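Local coordinates for protein peptidoglycan glycosyltransferase (Atopobium parvulum, PDB 4OVD) that is a penicillin-binding protein of the D,D-transpeptidase family, pairing a dimerisation domain with a transpeptidase domain, at residues A[242-256]-A[523-536]. Numbering follows the deposited sequence.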
loop_
_atom_site.group_PDB
_atom_site.type_symbol
_atom_site.label_atom_id
_atom_site.label_comp_id
_atom_site.label_asym_id
_atom_site.label_seq_id
_atom_site.Cartn_x
_atom_site.Cartn_y
_atom_site.Cartn_z
ATOM N N PHE A 242 16.009 10.798 -6.411
ATOM C CA PHE A 242 16.378 10.515 -5.014
ATOM C C PHE A 242 17.315 9.316 -4.863
ATOM O O PHE A 242 17.641 8.887 -3.737
ATOM C CB PHE A 242 15.097 10.433 -4.169
ATOM C CG PHE A 242 14.237 11.670 -4.287
ATOM C CD1 PHE A 242 14.660 12.881 -3.734
ATOM C CD2 PHE A 242 13.018 11.631 -4.923
ATOM C CE1 PHE A 242 13.877 14.026 -3.840
ATOM C CE2 PHE A 242 12.228 12.769 -5.028
ATOM C CZ PHE A 242 12.655 13.968 -4.503
ATOM N N GLU A 243 17.790 8.788 -6.000
ATOM C CA GLU A 243 18.783 7.730 -5.970
ATOM C C GLU A 243 18.261 6.540 -5.132
ATOM O O GLU A 243 18.882 6.136 -4.174
ATOM C CB GLU A 243 20.080 8.323 -5.357
ATOM C CG GLU A 243 20.823 9.368 -6.196
ATOM C CD GLU A 243 22.051 8.824 -6.949
ATOM O OE1 GLU A 243 22.950 8.219 -6.298
ATOM O OE2 GLU A 243 22.181 9.071 -8.174
ATOM N N ALA A 244 17.089 6.033 -5.470
ATOM C CA ALA A 244 16.530 4.922 -4.729
ATOM C C ALA A 244 17.148 3.770 -5.463
ATOM O O ALA A 244 16.751 3.498 -6.575
ATOM C CB ALA A 244 15.020 4.883 -4.850
ATOM N N LYS A 245 18.148 3.139 -4.861
ATOM C CA LYS A 245 18.863 2.043 -5.530
ATOM C C LYS A 245 18.037 0.780 -5.713
ATOM O O LYS A 245 18.295 -0.015 -6.592
ATOM C CB LYS A 245 20.162 1.750 -4.799
ATOM C CG LYS A 245 21.144 2.893 -4.851
ATOM C CD LYS A 245 21.344 3.396 -6.277
ATOM C CE LYS A 245 22.544 4.322 -6.343
ATOM N NZ LYS A 245 22.455 5.407 -5.329
ATOM N N GLN A 246 16.993 0.593 -4.925
ATOM C CA GLN A 246 16.176 -0.548 -5.150
ATOM C C GLN A 246 14.779 -0.164 -5.524
ATOM O O GLN A 246 13.846 -0.806 -5.075
ATOM C CB GLN A 246 16.194 -1.452 -3.948
ATOM C CG GLN A 246 17.631 -1.712 -3.506
ATOM C CD GLN A 246 17.783 -2.964 -2.670
ATOM O OE1 GLN A 246 17.006 -3.909 -2.823
ATOM N NE2 GLN A 246 18.814 -3.000 -1.819
ATOM N N GLY A 247 14.635 0.922 -6.292
ATOM C CA GLY A 247 13.306 1.328 -6.806
ATOM C C GLY A 247 12.298 1.872 -5.787
ATOM O O GLY A 247 12.648 2.613 -4.904
ATOM N N GLY A 248 11.032 1.530 -5.939
ATOM C CA GLY A 248 9.984 1.999 -5.019
ATOM C C GLY A 248 8.627 1.662 -5.546
ATOM O O GLY A 248 8.496 0.884 -6.480
ATOM N N SER A 249 7.608 2.259 -4.953
ATOM C CA SER A 249 6.230 1.959 -5.290
ATOM C C SER A 249 5.385 3.167 -5.116
ATOM O O SER A 249 5.740 4.047 -4.340
ATOM C CB SER A 249 5.642 0.945 -4.310
ATOM O OG SER A 249 6.307 -0.317 -4.472
ATOM N N ILE A 250 4.226 3.147 -5.751
ATOM C CA ILE A 250 3.293 4.241 -5.618
ATOM C C ILE A 250 1.884 3.709 -5.797
ATOM O O ILE A 250 1.661 2.817 -6.592
ATOM C CB ILE A 250 3.705 5.373 -6.617
ATOM C CG1 ILE A 250 2.830 6.592 -6.461
ATOM C CG2 ILE A 250 3.514 4.884 -8.018
ATOM C CD1 ILE A 250 3.403 7.784 -7.203
HETATM N N MSE A 251 0.916 4.230 -5.075
HETATM C CA MSE A 251 -0.462 3.760 -5.214
HETATM C C MSE A 251 -1.439 4.844 -4.849
HETATM O O MSE A 251 -1.175 5.627 -3.938
HETATM C CB MSE A 251 -0.703 2.545 -4.279
HETATM C CG MSE A 251 -2.213 2.317 -4.010
HETATM SE SE MSE A 251 -2.684 0.571 -3.192
HETATM C CE MSE A 251 -1.809 -0.756 -4.337
ATOM N N ALA A 252 -2.546 4.932 -5.568
ATOM C CA ALA A 252 -3.590 5.876 -5.245
ATOM C C ALA A 252 -4.822 4.989 -5.116
ATOM O O ALA A 252 -5.054 4.206 -6.008
ATOM C CB ALA A 252 -3.771 6.873 -6.346
HETATM N N MSE A 253 -5.626 5.176 -4.073
HETATM C CA MSE A 253 -6.758 4.330 -3.802
HETATM C C MSE A 253 -7.836 5.105 -3.137
HETATM O O MSE A 253 -7.622 6.167 -2.649
HETATM C CB MSE A 253 -6.350 3.166 -2.854
HETATM C CG MSE A 253 -6.485 3.299 -1.279
HETATM SE SE MSE A 253 -6.076 1.469 -0.675
HETATM C CE MSE A 253 -7.911 0.826 -0.661
ATOM N N ASN A 254 -9.028 4.541 -3.155
ATOM C CA ASN A 254 -10.162 5.110 -2.543
ATOM C C ASN A 254 -10.228 4.401 -1.192
ATOM O O ASN A 254 -10.415 3.184 -1.134
ATOM C CB ASN A 254 -11.394 4.815 -3.398
ATOM C CG ASN A 254 -12.633 5.400 -2.835
ATOM O OD1 ASN A 254 -12.901 5.280 -1.676
ATOM N ND2 ASN A 254 -13.389 6.049 -3.657
ATOM N N PRO A 255 -10.080 5.161 -0.096
ATOM C CA PRO A 255 -10.102 4.598 1.221
ATOM C C PRO A 255 -11.488 4.136 1.681
ATOM O O PRO A 255 -11.579 3.415 2.662
ATOM C CB PRO A 255 -9.580 5.737 2.106
ATOM C CG PRO A 255 -9.900 6.954 1.361
ATOM C CD PRO A 255 -9.800 6.603 -0.082
ATOM N N ARG A 256 -12.548 4.501 0.992
ATOM C CA ARG A 256 -13.869 4.037 1.401
ATOM C C ARG A 256 -14.330 2.786 0.649
ATOM O O ARG A 256 -14.977 1.959 1.211
ATOM C CB ARG A 256 -14.919 5.092 1.179
ATOM C CG ARG A 256 -16.310 4.613 1.584
ATOM C CD ARG A 256 -17.354 5.690 1.343
ATOM N NE ARG A 256 -17.514 5.976 -0.093
ATOM C CZ ARG A 256 -18.288 5.294 -0.954
ATOM N NH1 ARG A 256 -19.003 4.218 -0.585
ATOM N NH2 ARG A 256 -18.325 5.684 -2.224
ATOM N N SER A 523 -13.533 11.200 1.642
ATOM C CA SER A 523 -13.372 9.752 1.548
ATOM C C SER A 523 -13.116 9.267 0.129
ATOM O O SER A 523 -13.599 8.223 -0.278
ATOM C CB SER A 523 -14.616 9.036 2.132
ATOM O OG SER A 523 -14.868 9.447 3.476
ATOM N N ASP A 524 -12.349 10.029 -0.626
ATOM C CA ASP A 524 -12.119 9.658 -1.983
ATOM C C ASP A 524 -10.686 9.367 -2.346
ATOM O O ASP A 524 -10.482 8.751 -3.377
ATOM C CB ASP A 524 -12.649 10.778 -2.902
ATOM C CG ASP A 524 -14.197 10.874 -2.916
ATOM O OD1 ASP A 524 -14.844 9.824 -3.055
ATOM O OD2 ASP A 524 -14.742 11.996 -2.848
ATOM N N LEU A 525 -9.701 9.770 -1.544
ATOM C CA LEU A 525 -8.305 9.552 -1.985
ATOM C C LEU A 525 -7.187 9.435 -0.947
ATOM O O LEU A 525 -6.996 10.323 -0.094
ATOM C CB LEU A 525 -7.933 10.709 -2.923
ATOM C CG LEU A 525 -6.513 10.697 -3.501
ATOM C CD1 LEU A 525 -6.286 9.555 -4.486
ATOM C CD2 LEU A 525 -6.310 11.987 -4.252
HETATM N N MSE A 526 -6.376 8.385 -1.086
HETATM C CA MSE A 526 -5.238 8.206 -0.257
HETATM C C MSE A 526 -4.158 7.731 -1.209
HETATM O O MSE A 526 -4.402 6.944 -2.130
HETATM C CB MSE A 526 -5.580 7.155 0.798
HETATM C CG MSE A 526 -4.619 7.093 1.960
HETATM SE SE MSE A 526 -5.152 5.667 3.274
HETATM C CE MSE A 526 -4.622 4.298 2.041
ATOM N N VAL A 527 -2.949 8.195 -0.988
ATOM C CA VAL A 527 -1.834 7.850 -1.820
ATOM C C VAL A 527 -0.649 7.464 -0.957
ATOM O O VAL A 527 -0.430 8.071 0.150
ATOM C CB VAL A 527 -1.418 9.053 -2.627
ATOM C CG1 VAL A 527 -0.055 8.858 -3.209
ATOM C CG2 VAL A 527 -2.472 9.413 -3.657
ATOM N N TYR A 528 0.087 6.472 -1.466
ATOM C CA TYR A 528 1.304 5.970 -0.849
ATOM C C TYR A 528 2.457 6.079 -1.802
ATOM O O TYR A 528 2.336 5.737 -2.958
ATOM C CB TYR A 528 1.198 4.449 -0.446
ATOM C CG TYR A 528 2.554 3.913 -0.012
ATOM C CD1 TYR A 528 3.417 3.348 -0.909
ATOM C CD2 TYR A 528 2.953 3.969 1.300
ATOM C CE1 TYR A 528 4.652 2.842 -0.499
ATOM C CE2 TYR A 528 4.166 3.519 1.701
ATOM C CZ TYR A 528 5.009 2.937 0.793
ATOM O OH TYR A 528 6.256 2.504 1.239
ATOM N N VAL A 529 3.589 6.541 -1.308
ATOM C CA VAL A 529 4.806 6.679 -2.054
ATOM C C VAL A 529 5.928 6.120 -1.210
ATOM O O VAL A 529 6.090 6.467 -0.028
ATOM C CB VAL A 529 5.212 8.128 -2.337
ATOM C CG1 VAL A 529 6.533 8.121 -3.097
ATOM C CG2 VAL A 529 4.120 8.884 -3.117
ATOM N N GLY A 530 6.706 5.225 -1.801
ATOM C CA GLY A 530 7.847 4.613 -1.137
ATOM C C GLY A 530 9.053 4.604 -2.064
ATOM O O GLY A 530 8.905 4.328 -3.220
ATOM N N LEU A 531 10.239 4.829 -1.522
ATOM C CA LEU A 531 11.482 4.860 -2.239
ATOM C C LEU A 531 12.395 3.974 -1.449
ATOM O O LEU A 531 12.695 4.288 -0.284
ATOM C CB LEU A 531 12.041 6.261 -2.279
ATOM C CG LEU A 531 11.149 7.163 -3.157
ATOM C CD1 LEU A 531 11.466 8.658 -3.013
ATOM C CD2 LEU A 531 11.201 6.737 -4.625
ATOM N N ASN A 532 12.889 2.938 -2.124
ATOM C CA ASN A 532 13.698 1.901 -1.494
ATOM C C ASN A 532 15.172 2.054 -1.788
ATOM O O ASN A 532 15.607 2.268 -2.941
ATOM C CB ASN A 532 13.235 0.525 -1.907
ATOM C CG ASN A 532 11.744 0.304 -1.730
ATOM O OD1 ASN A 532 11.039 0.981 -0.968
ATOM N ND2 ASN A 532 11.234 -0.650 -2.479
ATOM N N ASP A 533 15.904 2.043 -0.682
ATOM C CA ASP A 533 17.348 2.208 -0.613
ATOM C C ASP A 533 17.793 3.575 -1.101
ATOM O O ASP A 533 18.573 3.736 -2.055
ATOM C CB ASP A 533 18.102 1.035 -1.272
ATOM C CG ASP A 533 19.568 0.948 -0.824
ATOM O OD1 ASP A 533 20.028 1.776 0.007
ATOM O OD2 ASP A 533 20.273 0.045 -1.299
ATOM N N THR A 534 17.287 4.571 -0.387
ATOM C CA THR A 534 17.634 5.953 -0.605
ATOM C C THR A 534 18.230 6.541 0.692
ATOM O O THR A 534 17.929 6.123 1.778
ATOM C CB THR A 534 16.457 6.821 -1.117
ATOM O OG1 THR A 534 16.956 8.140 -1.303
ATOM C CG2 THR A 534 15.328 6.930 -0.097
ATOM N N HIS A 535 19.029 7.562 0.573
ATOM C CA HIS A 535 19.641 8.184 1.740
ATOM C C HIS A 535 18.943 9.426 2.106
ATOM O O HIS A 535 19.246 10.028 3.120
ATOM C CB HIS A 535 21.140 8.438 1.505
ATOM C CG HIS A 535 21.958 7.202 1.694
ATOM N ND1 HIS A 535 22.396 6.421 0.642
ATOM C CD2 HIS A 535 22.303 6.538 2.824
ATOM C CE1 HIS A 535 23.048 5.373 1.114
ATOM N NE2 HIS A 535 23.010 5.422 2.435
ATOM N N GLN A 536 18.029 9.835 1.256
ATOM C CA GLN A 536 17.248 11.000 1.556
ATOM C C GLN A 536 16.036 10.690 2.390
ATOM O O GLN A 536 15.370 9.683 2.165
ATOM C CB GLN A 536 16.828 11.692 0.304
ATOM C CG GLN A 536 18.030 12.297 -0.385
ATOM C CD GLN A 536 17.583 13.393 -1.291
ATOM O OE1 GLN A 536 16.978 14.387 -0.849
ATOM N NE2 GLN A 536 17.843 13.224 -2.558
HETATM O O HOH W 1 13.064 -3.255 -2.873
HETATM O O HOH W 2 -15.685 7.634 -1.982
#
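Met-253 and Met-526 face each other as a hydrogen-bonded pair in the five-stranded antiparallel sheet of the penicillin-binding transpeptidase domain, where strands 248-253 and 525-532 are adjacent. Their backbones exchange two bonds, Met-253 N to Met-526 O (2.9 Å) and Met-526 N to Met-253 O (3.0 Å). Both residues are selenomethionine, and their side chains run side by side in the same direction. Along Met-526, CB lies 4.1 Å from Met-253 O and also meets the ring of Pro-255. CG stands anti to the backbone N (chi1 -165°), and a bend about the CG-SE bond (chi3 72°) sets CE 3.9 Å from Met-253 CG and 4.2 Å from its SE. Such flexible apolar chains suit the buried place against helix 418-429, whose Ile-422 touches both. On the other face the small methyl of Ala-252 touches both Val-527 CG2 and Leu-525 CD1. Gly-248 suits its close pairing with Leu-531, because a CB there would run into Gly-530 O. Just before strand 248-253, the type I turn from Ala-244 to Gly-247 gives its Lys-245 and Gln-246 amides to the carbonyls of Asp-533 and Asn-532. Thr-534 suits the end of this contact because its hydroxyl bonds both ways: OG1 accepts from Gln-536 N in an ST turn and donates to Phe-242 O at 2.6 Å, tilted 22° from the carbonyl plane.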